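Local coordinates for protein glycosyl transferase family 8 (Streptococcus pneumoniae, PDB 5GVV) that transfers galactose from UDP-galactose to the terminal glucose of the already glycosylated serine-rich repeat protein PsrP, using a manganese ion, at residues Leu27-Ser32 and Trp248-Met253; Asp108-Gly113 and Arg244-Glu249; Phe198-Asp203 and Ile217-Leu222. All blocks are in the same frame, centred on the assembly; numbering follows the deposited sequence.

Contact 1. Residues Leu27-Ser32 and Trp248-Met253; sequences LCRHNS and WEYSLM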
loop_
_atom_site.group_PDB
_atom_site.type_symbol
_atom_site.label_atom_id
_atom_site.label_comp_id
_atom_site.label_asym_id
_atom_site.label_seq_id
_atom_site.Cartn_x
_atom_site.Cartn_y
_atom_site.Cartn_z
ATOM N N LEU A 27 -16.849 -1.067 0.997
ATOM C CA LEU A 27 -17.896 -1.186 2.017
ATOM C C LEU A 27 -18.480 0.178 2.406
ATOM O O LEU A 27 -19.708 0.348 2.455
ATOM C CB LEU A 27 -17.345 -1.903 3.258
ATOM C CG LEU A 27 -18.236 -2.038 4.498
ATOM C CD1 LEU A 27 -19.467 -2.876 4.208
ATOM C CD2 LEU A 27 -17.463 -2.628 5.657
ATOM N N CYS A 28 -17.604 1.145 2.668
ATOM C CA CYS A 28 -18.025 2.469 3.130
ATOM C C CYS A 28 -18.646 3.290 2.006
ATOM O O CYS A 28 -19.457 4.183 2.252
ATOM C CB CYS A 28 -16.837 3.231 3.729
ATOM S SG CYS A 28 -16.176 2.497 5.235
ATOM N N ARG A 29 -18.243 2.999 0.773
ATOM C CA ARG A 29 -18.813 3.653 -0.395
ATOM C C ARG A 29 -20.332 3.466 -0.450
ATOM O O ARG A 29 -21.068 4.381 -0.836
ATOM C CB ARG A 29 -18.170 3.083 -1.660
ATOM C CG ARG A 29 -18.797 3.556 -2.962
ATOM C CD ARG A 29 -18.706 5.067 -3.114
ATOM N NE ARG A 29 -19.163 5.496 -4.431
ATOM C CZ ARG A 29 -20.419 5.833 -4.714
ATOM N NH1 ARG A 29 -21.353 5.801 -3.775
ATOM N NH2 ARG A 29 -20.743 6.205 -5.942
ATOM N N HIS A 30 -20.801 2.291 -0.033
ATOM C CA HIS A 30 -22.201 1.931 -0.225
ATOM C C HIS A 30 -22.979 1.743 1.079
ATOM O O HIS A 30 -24.188 1.512 1.048
ATOM C CB HIS A 30 -22.300 0.661 -1.074
ATOM C CG HIS A 30 -21.669 0.788 -2.427
ATOM N ND1 HIS A 30 -22.248 1.499 -3.456
ATOM C CD2 HIS A 30 -20.507 0.294 -2.919
ATOM C CE1 HIS A 30 -21.473 1.438 -4.523
ATOM N NE2 HIS A 30 -20.409 0.714 -4.224
ATOM N N ASN A 31 -22.286 1.845 2.214
ATOM C CA ASN A 31 -22.905 1.625 3.517
ATOM C C ASN A 31 -22.368 2.590 4.575
ATOM O O ASN A 31 -21.157 2.662 4.803
ATOM C CB ASN A 31 -22.679 0.180 3.985
ATOM C CG ASN A 31 -23.214 -0.849 3.001
ATOM O OD1 ASN A 31 -24.323 -1.371 3.163
ATOM N ND2 ASN A 31 -22.422 -1.150 1.976
ATOM N N SER A 32 -23.264 3.336 5.216
ATOM C CA SER A 32 -22.873 4.252 6.287
ATOM C C SER A 32 -23.134 3.635 7.659
ATOM O O SER A 32 -23.619 2.502 7.758
ATOM C CB SER A 32 -23.622 5.579 6.158
ATOM O OG SER A 32 -25.029 5.380 6.149
ATOM N N TRP A 248 -9.658 -2.534 -8.994
ATOM C CA TRP A 248 -8.843 -1.347 -9.199
ATOM C C TRP A 248 -9.653 -0.062 -9.062
ATOM O O TRP A 248 -9.151 0.944 -8.550
ATOM C CB TRP A 248 -8.118 -1.429 -10.545
ATOM C CG TRP A 248 -6.960 -2.359 -10.448
ATOM C CD1 TRP A 248 -6.908 -3.660 -10.859
ATOM C CD2 TRP A 248 -5.695 -2.082 -9.839
ATOM N NE1 TRP A 248 -5.681 -4.200 -10.566
ATOM C CE2 TRP A 248 -4.914 -3.249 -9.938
ATOM C CE3 TRP A 248 -5.141 -0.951 -9.230
ATOM C CZ2 TRP A 248 -3.610 -3.321 -9.448
ATOM C CZ3 TRP A 248 -3.841 -1.023 -8.740
ATOM C CH2 TRP A 248 -3.091 -2.198 -8.853
ATOM N N GLU A 249 -10.903 -0.102 -9.508
ATOM C CA GLU A 249 -11.806 1.037 -9.392
ATOM C C GLU A 249 -11.933 1.511 -7.942
ATOM O O GLU A 249 -11.971 2.715 -7.670
ATOM C CB GLU A 249 -13.177 0.654 -9.939
ATOM C CG GLU A 249 -14.210 1.765 -9.896
ATOM C CD GLU A 249 -15.513 1.354 -10.555
ATOM O OE1 GLU A 249 -16.230 2.249 -11.058
ATOM O OE2 GLU A 249 -15.810 0.136 -10.582
ATOM N N TYR A 250 -11.993 0.569 -7.005
ATOM C CA TYR A 250 -12.069 0.947 -5.600
ATOM C C TYR A 250 -10.703 1.231 -4.977
ATOM O O TYR A 250 -10.583 2.101 -4.109
ATOM C CB TYR A 250 -12.848 -0.098 -4.801
ATOM C CG TYR A 250 -14.326 -0.066 -5.098
ATOM C CD1 TYR A 250 -15.159 0.845 -4.459
ATOM C CD2 TYR A 250 -14.887 -0.931 -6.023
ATOM C CE1 TYR A 250 -16.515 0.884 -4.731
ATOM C CE2 TYR A 250 -16.237 -0.896 -6.300
ATOM C CZ TYR A 250 -17.045 0.013 -5.649
ATOM O OH TYR A 250 -18.398 0.050 -5.921
ATOM N N SER A 251 -9.672 0.515 -5.417
ATOM C CA SER A 251 -8.322 0.760 -4.905
ATOM C C SER A 251 -7.856 2.190 -5.194
ATOM O O SER A 251 -7.216 2.833 -4.351
ATOM C CB SER A 251 -7.328 -0.237 -5.504
ATOM O OG SER A 251 -6.005 0.052 -5.083
ATOM N N LEU A 252 -8.196 2.684 -6.384
ATOM C CA LEU A 252 -7.749 4.002 -6.827
ATOM C C LEU A 252 -8.723 5.122 -6.471
ATOM O O LEU A 252 -8.522 6.283 -6.857
ATOM C CB LEU A 252 -7.499 3.980 -8.333
ATOM C CG LEU A 252 -6.476 2.930 -8.750
ATOM C CD1 LEU A 252 -6.478 2.731 -10.246
ATOM C CD2 LEU A 252 -5.089 3.318 -8.266
HETATM N N MSE A 253 -9.770 4.777 -5.729
HETATM C CA MSE A 253 -10.761 5.757 -5.297
HETATM C C MSE A 253 -10.248 6.506 -4.071
HETATM O O MSE A 253 -9.834 5.884 -3.086
HETATM C CB MSE A 253 -12.085 5.049 -4.995
HETATM C CG MSE A 253 -13.245 5.966 -4.651
HETATM SE SE MSE A 253 -14.907 4.964 -4.454
HETATM C CE MSE A 253 -15.270 4.634 -6.334
#

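Contact 2. Residues Asp108-Gly113 and Arg244-Glu249; sequences DLIVTG and REVWWE. With MN (manganese (II) ion), chain C; UDP (uridine-5'-diphosphate), chain D.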
loop_
_atom_site.group_PDB
_atom_site.type_symbol
_atom_site.label_atom_id
_atom_site.label_comp_id
_atom_site.label_asym_id
_atom_site.label_seq_id
_atom_site.Cartn_x
_atom_site.Cartn_y
_atom_site.Cartn_z
ATOM N N ASP A 108 -9.827 -9.744 0.574
ATOM C CA ASP A 108 -9.647 -9.932 -0.862
ATOM C C ASP A 108 -11.018 -9.869 -1.524
ATOM O O ASP A 108 -11.354 -10.690 -2.380
ATOM C CB ASP A 108 -8.979 -11.279 -1.151
ATOM C CG ASP A 108 -9.777 -12.453 -0.618
ATOM O OD1 ASP A 108 -10.537 -12.267 0.360
ATOM O OD2 ASP A 108 -9.633 -13.574 -1.161
ATOM N N LEU A 109 -11.822 -8.897 -1.107
ATOM C CA LEU A 109 -13.162 -8.759 -1.653
ATOM C C LEU A 109 -13.583 -7.311 -1.828
ATOM O O LEU A 109 -12.931 -6.387 -1.317
ATOM C CB LEU A 109 -14.188 -9.527 -0.805
ATOM C CG LEU A 109 -14.368 -9.208 0.676
ATOM C CD1 LEU A 109 -15.169 -7.937 0.880
ATOM C CD2 LEU A 109 -15.047 -10.377 1.383
ATOM N N ILE A 110 -14.688 -7.139 -2.547
ATOM C CA ILE A 110 -15.237 -5.830 -2.875
ATOM C C ILE A 110 -16.749 -5.818 -2.631
ATOM O O ILE A 110 -17.459 -6.696 -3.122
ATOM C CB ILE A 110 -15.010 -5.509 -4.358
ATOM C CG1 ILE A 110 -13.515 -5.361 -4.664
ATOM C CG2 ILE A 110 -15.765 -4.248 -4.758
ATOM C CD1 ILE A 110 -12.902 -4.055 -4.157
ATOM N N VAL A 111 -17.233 -4.817 -1.897
ATOM C CA VAL A 111 -18.668 -4.602 -1.714
ATOM C C VAL A 111 -19.131 -3.601 -2.768
ATOM O O VAL A 111 -18.501 -2.552 -2.950
ATOM C CB VAL A 111 -18.962 -4.053 -0.303
ATOM C CG1 VAL A 111 -20.457 -3.763 -0.119
ATOM C CG2 VAL A 111 -18.453 -5.026 0.757
ATOM N N THR A 112 -20.214 -3.923 -3.474
ATOM C CA THR A 112 -20.662 -3.097 -4.594
ATOM C C THR A 112 -21.993 -2.396 -4.348
ATOM O O THR A 112 -22.477 -1.664 -5.218
ATOM C CB THR A 112 -20.818 -3.920 -5.895
ATOM O OG1 THR A 112 -21.910 -4.843 -5.756
ATOM C CG2 THR A 112 -19.541 -4.676 -6.216
ATOM N N GLY A 113 -22.587 -2.613 -3.180
ATOM C CA GLY A 113 -23.862 -1.985 -2.879
ATOM C C GLY A 113 -24.311 -2.110 -1.436
ATOM O O GLY A 113 -23.563 -2.587 -0.575
ATOM N N ARG A 244 -11.439 -7.979 -12.856
ATOM C CA ARG A 244 -10.207 -7.362 -12.368
ATOM C C ARG A 244 -10.366 -5.845 -12.243
ATOM O O ARG A 244 -9.867 -5.229 -11.291
ATOM C CB ARG A 244 -9.063 -7.684 -13.331
ATOM C CG ARG A 244 -7.775 -6.933 -13.048
ATOM C CD ARG A 244 -6.711 -7.239 -14.086
ATOM N NE ARG A 244 -5.489 -6.482 -13.823
ATOM C CZ ARG A 244 -4.436 -6.963 -13.168
ATOM N NH1 ARG A 244 -4.439 -8.211 -12.719
ATOM N NH2 ARG A 244 -3.370 -6.198 -12.970
ATOM N N GLU A 245 -11.067 -5.249 -13.203
ATOM C CA GLU A 245 -11.255 -3.797 -13.247
ATOM C C GLU A 245 -12.038 -3.239 -12.057
ATOM O O GLU A 245 -11.865 -2.075 -11.675
ATOM C CB GLU A 245 -11.942 -3.390 -14.550
ATOM C CG GLU A 245 -13.337 -3.974 -14.740
ATOM C CD GLU A 245 -13.322 -5.397 -15.289
ATOM O OE1 GLU A 245 -12.224 -5.966 -15.505
ATOM O OE2 GLU A 245 -14.422 -5.943 -15.511
ATOM N N VAL A 246 -12.906 -4.059 -11.474
ATOM C CA VAL A 246 -13.713 -3.613 -10.340
ATOM C C VAL A 246 -12.846 -3.359 -9.106
ATOM O O VAL A 246 -13.053 -2.375 -8.382
ATOM C CB VAL A 246 -14.821 -4.618 -10.000
ATOM C CG1 VAL A 246 -15.645 -4.123 -8.807
ATOM C CG2 VAL A 246 -15.715 -4.860 -11.213
ATOM N N TRP A 247 -11.869 -4.233 -8.866
ATOM C CA TRP A 247 -11.002 -4.076 -7.703
ATOM C C TRP A 247 -10.201 -2.795 -7.808
ATOM O O TRP A 247 -10.068 -2.060 -6.830
ATOM C CB TRP A 247 -10.043 -5.263 -7.534
ATOM C CG TRP A 247 -9.256 -5.192 -6.229
ATOM C CD1 TRP A 247 -9.617 -5.734 -5.019
ATOM C CD2 TRP A 247 -8.004 -4.521 -6.009
ATOM N NE1 TRP A 247 -8.662 -5.444 -4.070
ATOM C CE2 TRP A 247 -7.660 -4.708 -4.651
ATOM C CE3 TRP A 247 -7.132 -3.792 -6.829
ATOM C CZ2 TRP A 247 -6.484 -4.181 -4.094
ATOM C CZ3 TRP A 247 -5.965 -3.274 -6.279
ATOM C CH2 TRP A 247 -5.654 -3.469 -4.921
ATOM N N TRP A 248 -9.658 -2.534 -8.994
ATOM C CA TRP A 248 -8.843 -1.347 -9.199
ATOM C C TRP A 248 -9.653 -0.062 -9.062
ATOM O O TRP A 248 -9.151 0.944 -8.550
ATOM C CB TRP A 248 -8.118 -1.429 -10.545
ATOM C CG TRP A 248 -6.960 -2.359 -10.448
ATOM C CD1 TRP A 248 -6.908 -3.660 -10.859
ATOM C CD2 TRP A 248 -5.695 -2.082 -9.839
ATOM N NE1 TRP A 248 -5.681 -4.200 -10.566
ATOM C CE2 TRP A 248 -4.914 -3.249 -9.938
ATOM C CE3 TRP A 248 -5.141 -0.951 -9.230
ATOM C CZ2 TRP A 248 -3.610 -3.321 -9.448
ATOM C CZ3 TRP A 248 -3.841 -1.023 -8.740
ATOM C CH2 TRP A 248 -3.091 -2.198 -8.853
ATOM N N GLU A 249 -10.903 -0.102 -9.508
ATOM C CA GLU A 249 -11.806 1.037 -9.392
ATOM C C GLU A 249 -11.933 1.511 -7.942
ATOM O O GLU A 249 -11.971 2.715 -7.670
ATOM C CB GLU A 249 -13.177 0.654 -9.939
ATOM C CG GLU A 249 -14.210 1.765 -9.896
ATOM C CD GLU A 249 -15.513 1.354 -10.555
ATOM O OE1 GLU A 249 -16.230 2.249 -11.058
ATOM O OE2 GLU A 249 -15.810 0.136 -10.582
HETATM MN MN MN C . -10.659 -14.343 0.670
HETATM N N1 UDP D . -4.538 -12.342 4.889
HETATM C C2 UDP D . -3.662 -11.354 5.293
HETATM N N3 UDP D . -2.403 -11.254 4.731
HETATM C C4 UDP D . -2.012 -12.152 3.757
HETATM C C5 UDP D . -2.899 -13.147 3.349
HETATM C C6 UDP D . -4.118 -13.303 4.007
HETATM O O2 UDP D . -4.011 -10.558 6.160
HETATM O O4 UDP D . -0.888 -12.059 3.253
HETATM C "C1'" UDP D . -5.878 -12.415 5.512
HETATM C "C2'" UDP D . -6.861 -11.588 4.697
HETATM O "O2'" UDP D . -7.826 -11.002 5.540
HETATM C "C3'" UDP D . -7.540 -12.614 3.818
HETATM C "C4'" UDP D . -7.536 -13.848 4.711
HETATM O "O4'" UDP D . -6.362 -13.749 5.499
HETATM O "O3'" UDP D . -8.844 -12.199 3.470
HETATM C "C5'" UDP D . -7.550 -15.151 3.915
HETATM O "O5'" UDP D . -6.779 -14.973 2.746
HETATM P PA UDP D . -7.476 -15.207 1.319
HETATM O O1A UDP D . -8.596 -14.247 1.236
HETATM O O2A UDP D . -6.498 -15.016 0.222
HETATM O O3A UDP D . -8.008 -16.733 1.344
HETATM P PB UDP D . -9.182 -17.276 0.374
HETATM O O1B UDP D . -9.672 -18.590 0.852
HETATM O O2B UDP D . -8.616 -17.452 -0.983
HETATM O O3B UDP D . -10.299 -16.301 0.335
HETATM O O HOH W 1 -9.884 -5.853 -1.636
#

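Contact 3. Residues Phe198-Asp203 and Ile217-Leu222; sequences FQIGYD and IPLEPL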
loop_
_atom_site.group_PDB
_atom_site.type_symbol
_atom_site.label_atom_id
_atom_site.label_comp_id
_atom_site.label_asym_id
_atom_site.label_seq_id
_atom_site.Cartn_x
_atom_site.Cartn_y
_atom_site.Cartn_z
ATOM N N PHE A 198 -19.811 -13.787 -3.774
ATOM C CA PHE A 198 -19.727 -14.263 -5.150
ATOM C C PHE A 198 -18.265 -14.503 -5.498
ATOM O O PHE A 198 -17.495 -13.555 -5.728
ATOM C CB PHE A 198 -20.355 -13.239 -6.095
ATOM C CG PHE A 198 -20.642 -13.770 -7.479
ATOM C CD1 PHE A 198 -19.654 -13.773 -8.455
ATOM C CD2 PHE A 198 -21.903 -14.264 -7.799
ATOM C CE1 PHE A 198 -19.917 -14.262 -9.734
ATOM C CE2 PHE A 198 -22.174 -14.749 -9.075
ATOM C CZ PHE A 198 -21.177 -14.745 -10.042
ATOM N N GLN A 199 -17.888 -15.777 -5.534
ATOM C CA GLN A 199 -16.484 -16.155 -5.625
ATOM C C GLN A 199 -15.943 -16.147 -7.053
ATOM O O GLN A 199 -15.649 -17.190 -7.649
ATOM C CB GLN A 199 -16.262 -17.486 -4.904
ATOM C CG GLN A 199 -16.565 -17.368 -3.398
ATOM C CD GLN A 199 -17.193 -18.615 -2.815
ATOM O OE1 GLN A 199 -16.622 -19.701 -2.901
ATOM N NE2 GLN A 199 -18.377 -18.468 -2.214
ATOM N N ILE A 200 -15.799 -14.937 -7.582
ATOM C CA ILE A 200 -15.299 -14.718 -8.930
ATOM C C ILE A 200 -13.847 -15.192 -9.066
ATOM O O ILE A 200 -13.349 -15.404 -10.177
ATOM C CB ILE A 200 -15.419 -13.223 -9.302
ATOM C CG1 ILE A 200 -15.343 -13.021 -10.817
ATOM C CG2 ILE A 200 -14.373 -12.391 -8.568
ATOM C CD1 ILE A 200 -16.644 -13.328 -11.532
ATOM N N GLY A 201 -13.175 -15.376 -7.932
ATOM C CA GLY A 201 -11.810 -15.871 -7.938
ATOM C C GLY A 201 -11.726 -17.330 -8.363
ATOM O O GLY A 201 -10.644 -17.824 -8.701
ATOM N N TYR A 202 -12.867 -18.018 -8.359
ATOM C CA TYR A 202 -12.915 -19.432 -8.733
ATOM C C TYR A 202 -12.770 -19.649 -10.240
ATOM O O TYR A 202 -12.641 -20.793 -10.692
ATOM C CB TYR A 202 -14.215 -20.076 -8.233
ATOM C CG TYR A 202 -14.313 -21.573 -8.481
ATOM C CD1 TYR A 202 -13.410 -22.456 -7.897
ATOM C CD2 TYR A 202 -15.311 -22.102 -9.294
ATOM C CE1 TYR A 202 -13.498 -23.822 -8.115
ATOM C CE2 TYR A 202 -15.403 -23.465 -9.523
ATOM C CZ TYR A 202 -14.491 -24.319 -8.929
ATOM O OH TYR A 202 -14.575 -25.678 -9.149
ATOM N N ASP A 203 -12.780 -18.558 -11.007
ATOM C CA ASP A 203 -12.715 -18.635 -12.472
ATOM C C ASP A 203 -11.636 -19.587 -12.991
ATOM O O ASP A 203 -11.907 -20.427 -13.854
ATOM C CB ASP A 203 -12.504 -17.243 -13.075
ATOM C CG ASP A 203 -13.790 -16.435 -13.145
ATOM O OD1 ASP A 203 -14.832 -16.924 -12.651
ATOM O OD2 ASP A 203 -13.754 -15.305 -13.685
ATOM N N ILE A 217 -23.316 -17.514 -15.410
ATOM C CA ILE A 217 -23.944 -16.797 -14.309
ATOM C C ILE A 217 -23.794 -15.296 -14.557
ATOM O O ILE A 217 -22.689 -14.810 -14.790
ATOM C CB ILE A 217 -23.338 -17.196 -12.944
ATOM C CG1 ILE A 217 -23.373 -18.717 -12.772
ATOM C CG2 ILE A 217 -24.079 -16.516 -11.798
ATOM C CD1 ILE A 217 -23.000 -19.196 -11.372
ATOM N N PRO A 218 -24.920 -14.561 -14.525
ATOM C CA PRO A 218 -24.971 -13.125 -14.837
ATOM C C PRO A 218 -24.090 -12.269 -13.924
ATOM O O PRO A 218 -24.070 -12.493 -12.709
ATOM C CB PRO A 218 -26.447 -12.776 -14.606
ATOM C CG PRO A 218 -27.181 -14.069 -14.822
ATOM C CD PRO A 218 -26.260 -15.115 -14.257
ATOM N N LEU A 219 -23.399 -11.291 -14.508
ATOM C CA LEU A 219 -22.536 -10.382 -13.756
ATOM C C LEU A 219 -23.058 -8.941 -13.813
ATOM O O LEU A 219 -22.482 -8.032 -13.201
ATOM C CB LEU A 219 -21.103 -10.441 -14.288
ATOM C CG LEU A 219 -20.434 -11.815 -14.357
ATOM C CD1 LEU A 219 -19.030 -11.716 -14.937
ATOM C CD2 LEU A 219 -20.395 -12.472 -12.992
ATOM N N GLU A 220 -24.139 -8.743 -14.566
ATOM C CA GLU A 220 -24.829 -7.458 -14.632
ATOM C C GLU A 220 -26.238 -7.648 -14.098
ATOM O O GLU A 220 -27.016 -8.418 -14.660
ATOM C CB GLU A 220 -24.884 -6.927 -16.070
ATOM C CG GLU A 220 -23.765 -5.946 -16.426
ATOM C CD GLU A 220 -23.862 -4.641 -15.653
ATOM O OE1 GLU A 220 -22.805 -4.046 -15.344
ATOM O OE2 GLU A 220 -24.999 -4.207 -15.359
ATOM N N PRO A 221 -26.572 -6.961 -12.999
ATOM C CA PRO A 221 -25.712 -6.043 -12.246
ATOM C C PRO A 221 -24.714 -6.811 -11.387
ATOM O O PRO A 221 -24.884 -8.016 -11.179
ATOM C CB PRO A 221 -26.706 -5.309 -11.349
ATOM C CG PRO A 221 -27.788 -6.320 -11.104
ATOM C CD PRO A 221 -27.914 -7.082 -12.398
ATOM N N LEU A 222 -23.673 -6.126 -10.925
ATOM C CA LEU A 222 -22.662 -6.734 -10.065
ATOM C C LEU A 222 -23.280 -7.393 -8.841
ATOM O O LEU A 222 -24.213 -6.850 -8.243
ATOM C CB LEU A 222 -21.660 -5.672 -9.606
ATOM C CG LEU A 222 -20.260 -5.600 -10.221
ATOM C CD1 LEU A 222 -20.172 -6.371 -11.511
ATOM C CD2 LEU A 222 -19.821 -4.142 -10.413
#

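Contact 1. Residues Leu27-Ser32 and Trp248-Met253
His30 and Tyr250 join the regions where two helices, 17-30 and 244-251, finish in the GT-A fold of this family 8 glycosyltransferase. The polar part is one hydrogen bond: His30 NE2 lies 2.7 Å from Tyr250 OH, and the bond is almost straight at 177°. Either partner could be the donor. The two rings meet rim to rim with their planes 66° apart, so the bond joins them and no stack forms. His30 brings its ring across to the tyrosine, although its CB does not point straight at helix 244-251.

The apolar part comes from the aliphatic chain of Arg29. Its CG sits at the edge of the Tyr250 ring, near the ring plane, 3.9 Å from CE1. The same CG also covers one face of the His30 imidazole, offset toward the rim. Further along, Arg29 CD rests 4.0 Å from the selenium of Met253, a selenomethionine here. The Arg29 chain bends at chi2 (60°), which lets successive carbons serve the tyrosine and then the selenium.

Asn31, already in loop, folds back on the helix. Its ND2 donates to Leu27 O at 3.1 Å, in the carbonyl plane and on a lone pair.

Contact 2. Residues Asp108-Gly113 and Arg244-Glu249
The Trp247 indole meets Ile110 obliquely through its CD1 corner, while its CZ3 lies 3.6 Å above the plane of the Trp248 ring, over the centre. Trp248 CG in turn lies at the Trp247 edge, in plane. Trp248 NE1 also sits over one face of the Arg244 guanidinium, offset toward the rim. The contact belongs to the DxD region of the GT-A fold: Asp106 and Asp108 precede the short strand 109-111, which packs on helix 244-251.

Ile110 carries the buried apolar contact. Its CD1 is 3.8 Å from Trp247 CD1, and the two side chains cross at about a right angle. Its other branch, CG2, reaches Val246 CG1 at 4.1 Å. With CG1 beside the backbone N (chi1 -66°), the CG1-CD1 arm lies against Trp247 and CG2 is left for Val246. A water adds a polar link, accepting from Trp247 NE1 at 2.8 Å and lying within hydrogen-bonding distance of Leu109 O.

Asp108 binds manganese with both carboxylate oxygens. Asp106 and His227 also bind the metal, and UDP adds one oxygen from each phosphate. The bidentate grip is nearly even: Asp108 OD1 is 2.1 Å from manganese and OD2 2.2 Å.

Contact 3. Residues Phe198-Asp203 and Ile217-Leu222
The loops before and after helix 203-208 in the chain meet here, in the part of the GT-A domain that leads into strand 225-227 and the manganese ligand His227. The first loop follows strand 189-192; the second runs into strand 225-227. Phe198 of the first loop is the hub. The outer end of its ring is met by two aliphatic side chains of the second loop.

Ile217 comes to the ring edge, near the ring plane, with CG2 3.8 Å from Phe198 CE2. The two side chains slide past each other in opposite directions. Leu219 approaches obliquely and crosses the phenylalanine at about a right angle, placing CD2 3.7 Å from Phe198 CE1. The same methyl group lies 4.1 Å from Ile200 CD1, so Leu219 bridges both residues. Ile200 CD1 also lies at the edge of the Phe198 ring, in plane. CG of Phe198 is placed opposite the backbone N (chi1 -165°), and this extends the ring toward the second loop.

Gln199 is the centre of an inverse gamma turn, in which Ile200 N donates to Phe198 O at 2.9 Å. This tight turn lies between the two residues that Leu219 touches. Beyond the two loops, Phe135 meets the Phe198 ring edge-to-face. Backbone bonds tie Phe198 to Ile225 and His227, and Gly201 to His227.

The side chains meet through carbon atoms alone across this contact. Its cohesion therefore rests on dispersion and on the burial of apolar surface, while backbone bonds provide the directional link toward strand 225-227, which holds the manganese ligand His227.

How the contacts relate
All three contacts lie on the same side of the chain's centre. Contacts 1 and 2 share helix 244-251, their centres are about 8 Å apart, and both touch the second subunit. They also meet directly, through Asn31 ND2 and Gly113 O in a probable hydrogen bond. Contact 3 is about 11 Å from contact 2, centre to centre, and about 18 Å from contact 1. Along the chain 27-32 comes first, then 108-113, both segments of contact 3, and finally 244-253. Contact 3 therefore falls between the ends of the other two. Strand 225-227 pairs antiparallel with strand 109-111. Segments distant in sequence thus gather around the strand pair beside the manganese ligands Asp108 and His227.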